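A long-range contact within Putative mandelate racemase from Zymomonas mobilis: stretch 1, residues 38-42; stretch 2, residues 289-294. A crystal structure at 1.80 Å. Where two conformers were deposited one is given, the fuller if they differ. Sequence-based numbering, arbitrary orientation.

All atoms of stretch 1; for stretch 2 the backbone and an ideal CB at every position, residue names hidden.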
# COMPACT_ATOMS: atom_id res chain seq x y z
N GLY C 38 -21.98 -21.71 -32.16
CA GLY C 38 -21.02 -20.89 -31.44
C GLY C 38 -19.71 -20.81 -32.20
O GLY C 38 -19.51 -21.49 -33.21
N GLU C 39 -18.81 -19.97 -31.71
CA GLU C 39 -17.56 -19.69 -32.40
C GLU C 39 -16.47 -19.48 -31.35
O GLU C 39 -16.69 -18.79 -30.36
CB GLU C 39 -17.71 -18.44 -33.29
CG GLU C 39 -16.42 -18.07 -34.00
CD GLU C 39 -16.60 -17.19 -35.24
OE1 GLU C 39 -17.75 -16.94 -35.68
OE2 GLU C 39 -15.56 -16.74 -35.77
N ALA C 40 -15.31 -20.11 -31.57
CA ALA C 40 -14.13 -19.89 -30.72
C ALA C 40 -13.29 -18.76 -31.32
O ALA C 40 -12.99 -18.76 -32.53
CB ALA C 40 -13.30 -21.18 -30.61
N GLY C 41 -12.89 -17.80 -30.49
CA GLY C 41 -12.27 -16.58 -31.02
C GLY C 41 -10.79 -16.64 -31.35
O GLY C 41 -10.05 -15.69 -31.05
N ILE C 42 -10.34 -17.75 -31.95
CA ILE C 42 -8.94 -17.93 -32.32
C ILE C 42 -8.83 -18.11 -33.85
O ILE C 42 -8.08 -18.96 -34.35
CB ILE C 42 -8.29 -19.16 -31.58
CG1 ILE C 42 -8.70 -19.19 -30.10
CG2 ILE C 42 -6.76 -19.12 -31.67
CD1 ILE C 42 -7.94 -20.22 -29.26
N UNK C 289 -13.51 -7.46 -24.30
CA UNK C 289 -13.54 -8.92 -24.28
C UNK C 289 -14.12 -9.42 -25.60
O UNK C 289 -14.97 -8.73 -26.20
CB UNK C 289 -14.36 -9.44 -23.09
N UNK C 290 -13.63 -10.56 -26.06
CA UNK C 290 -14.21 -11.26 -27.21
C UNK C 290 -15.17 -12.32 -26.67
O UNK C 290 -14.78 -13.16 -25.84
CB UNK C 290 -13.13 -11.89 -28.09
N UNK C 291 -16.42 -12.31 -27.13
CA UNK C 291 -17.38 -13.37 -26.75
C UNK C 291 -16.81 -14.79 -26.93
O UNK C 291 -17.06 -15.66 -26.10
CB UNK C 291 -18.66 -13.23 -27.58
N UNK C 292 -16.02 -15.00 -27.98
CA UNK C 292 -15.46 -16.31 -28.29
C UNK C 292 -14.18 -16.71 -27.55
O UNK C 292 -13.64 -17.79 -27.80
CB UNK C 292 -15.18 -16.37 -29.79
N UNK C 293 -13.69 -15.84 -26.66
CA UNK C 293 -12.55 -16.20 -25.78
C UNK C 293 -12.74 -15.85 -24.29
O UNK C 293 -12.11 -16.48 -23.43
CB UNK C 293 -11.29 -15.50 -26.29
N UNK C 294 -13.57 -14.85 -24.00
CA UNK C 294 -13.69 -14.36 -22.62
C UNK C 294 -14.53 -15.28 -21.73
O UNK C 294 -14.48 -15.16 -20.51
CB UNK C 294 -14.30 -12.96 -22.62

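Position 289 lies out of reach of stretch 1: nothing there comes within 5.5 Å of its ideal CB. The contact itself does not choose, since stretch 1 is out of reach; the phi of -65° is one that proline's ring allows. The deposited residue is Pro289, whose ring makes no contact with the other stretch.

At position 290 the CA-to-CB bond points toward stretch 1, yet no atom of it lies within 5.5 Å of the ideal CB, leaving room for a side chain to extend. The carbonyl O of 290 accepts from the N of 293 at 3.0 Å and from the N of 294 at 2.8 Å, so the chain begins to turn here, and the N of 292 points back toward this side chain without a backbone acceptor in the stretch. A short acceptor such as Asp, Asn, Ser or Thr would suit this site as an N-cap. The residue is Asp290, with chi1 at -172° (t). Its OD1 accepts from N of position 292 at 2.7 Å (N-H...O angle 143°), the capping bond, and lies 4.3 Å from Gly41 CA. A water extends the link across the contact, its O donating to Asp290 OD2 at 2.7 Å and to Gly41 O at 2.5 Å.

Position 291 has helical angles (-49/-37), and its CB points sideways with nothing of stretch 1 within 5.5 Å. Many side chains would fit as far as this contact is concerned. Leu291 occupies it, with chi1 at -88° (m), and does not touch stretch 1.

Position 292 is the most restrictive. Its CA is 4.2 Å from Gly41 CA, and the ideal CB points toward stretch 1, where it would lie 2.8 Å from Gly41 N, 2.9 Å from Glu39 O and 3.4 Å from Ala40 C. The first two distances are clashes, so any side chain would collide with the backbone of stretch 1 as it stands. The phi/psi of -83/2 does not itself demand glycine; the packing does. The residue is indeed Gly292. With no CB in the way, its CA approaches Glu39 O to 3.5 Å, and its O accepts from Gly41 N at 2.8 Å with an angle of 163°, the one direct hydrogen bond between the stretches.

At position 293 the CB points sideways, and the ideal CB is 4.9 Å from Gly41 O. That gap can take one further atom, so a small or beta-branched side chain, such as Ser, Thr or Val, is plausible; the geometry does not separate them. It is Thr293, with chi1 at 68° (p), which sets CG2 3.4 Å from Gly41 O. An ideal CB on Gly41 would fall 2.9 Å from Thr293 CG2 and 3.0 Å from Asp290 OD1, both clashes, so the absence of a side chain there matters too.

Position 294 is again out of reach, with angles of -77/-17 that many residues accept. Cys294 fills it and stays well clear of stretch 1.

Stretch 2 (289-294) PDLGTC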
# COMPACT_ATOMS: atom_id res chain seq x y z
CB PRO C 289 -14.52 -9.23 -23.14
CG PRO C 289 -15.36 -8.03 -23.02
CD PRO C 289 -14.48 -6.87 -23.36
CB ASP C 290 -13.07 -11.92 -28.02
CG ASP C 290 -13.54 -12.52 -29.35
OD1 ASP C 290 -14.47 -13.34 -29.36
OD2 ASP C 290 -12.97 -12.16 -30.39
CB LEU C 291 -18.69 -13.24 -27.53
CG LEU C 291 -19.82 -12.36 -27.00
CD1 LEU C 291 -21.00 -12.51 -27.93
CD2 LEU C 291 -20.24 -12.75 -25.62
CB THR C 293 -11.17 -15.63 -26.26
OG1 THR C 293 -11.16 -14.20 -26.13
CG2 THR C 293 -10.85 -16.00 -27.71
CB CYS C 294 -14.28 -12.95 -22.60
SG CYS C 294 -16.07 -12.92 -22.81
O HOH W 1 -10.58 -13.21 -31.16
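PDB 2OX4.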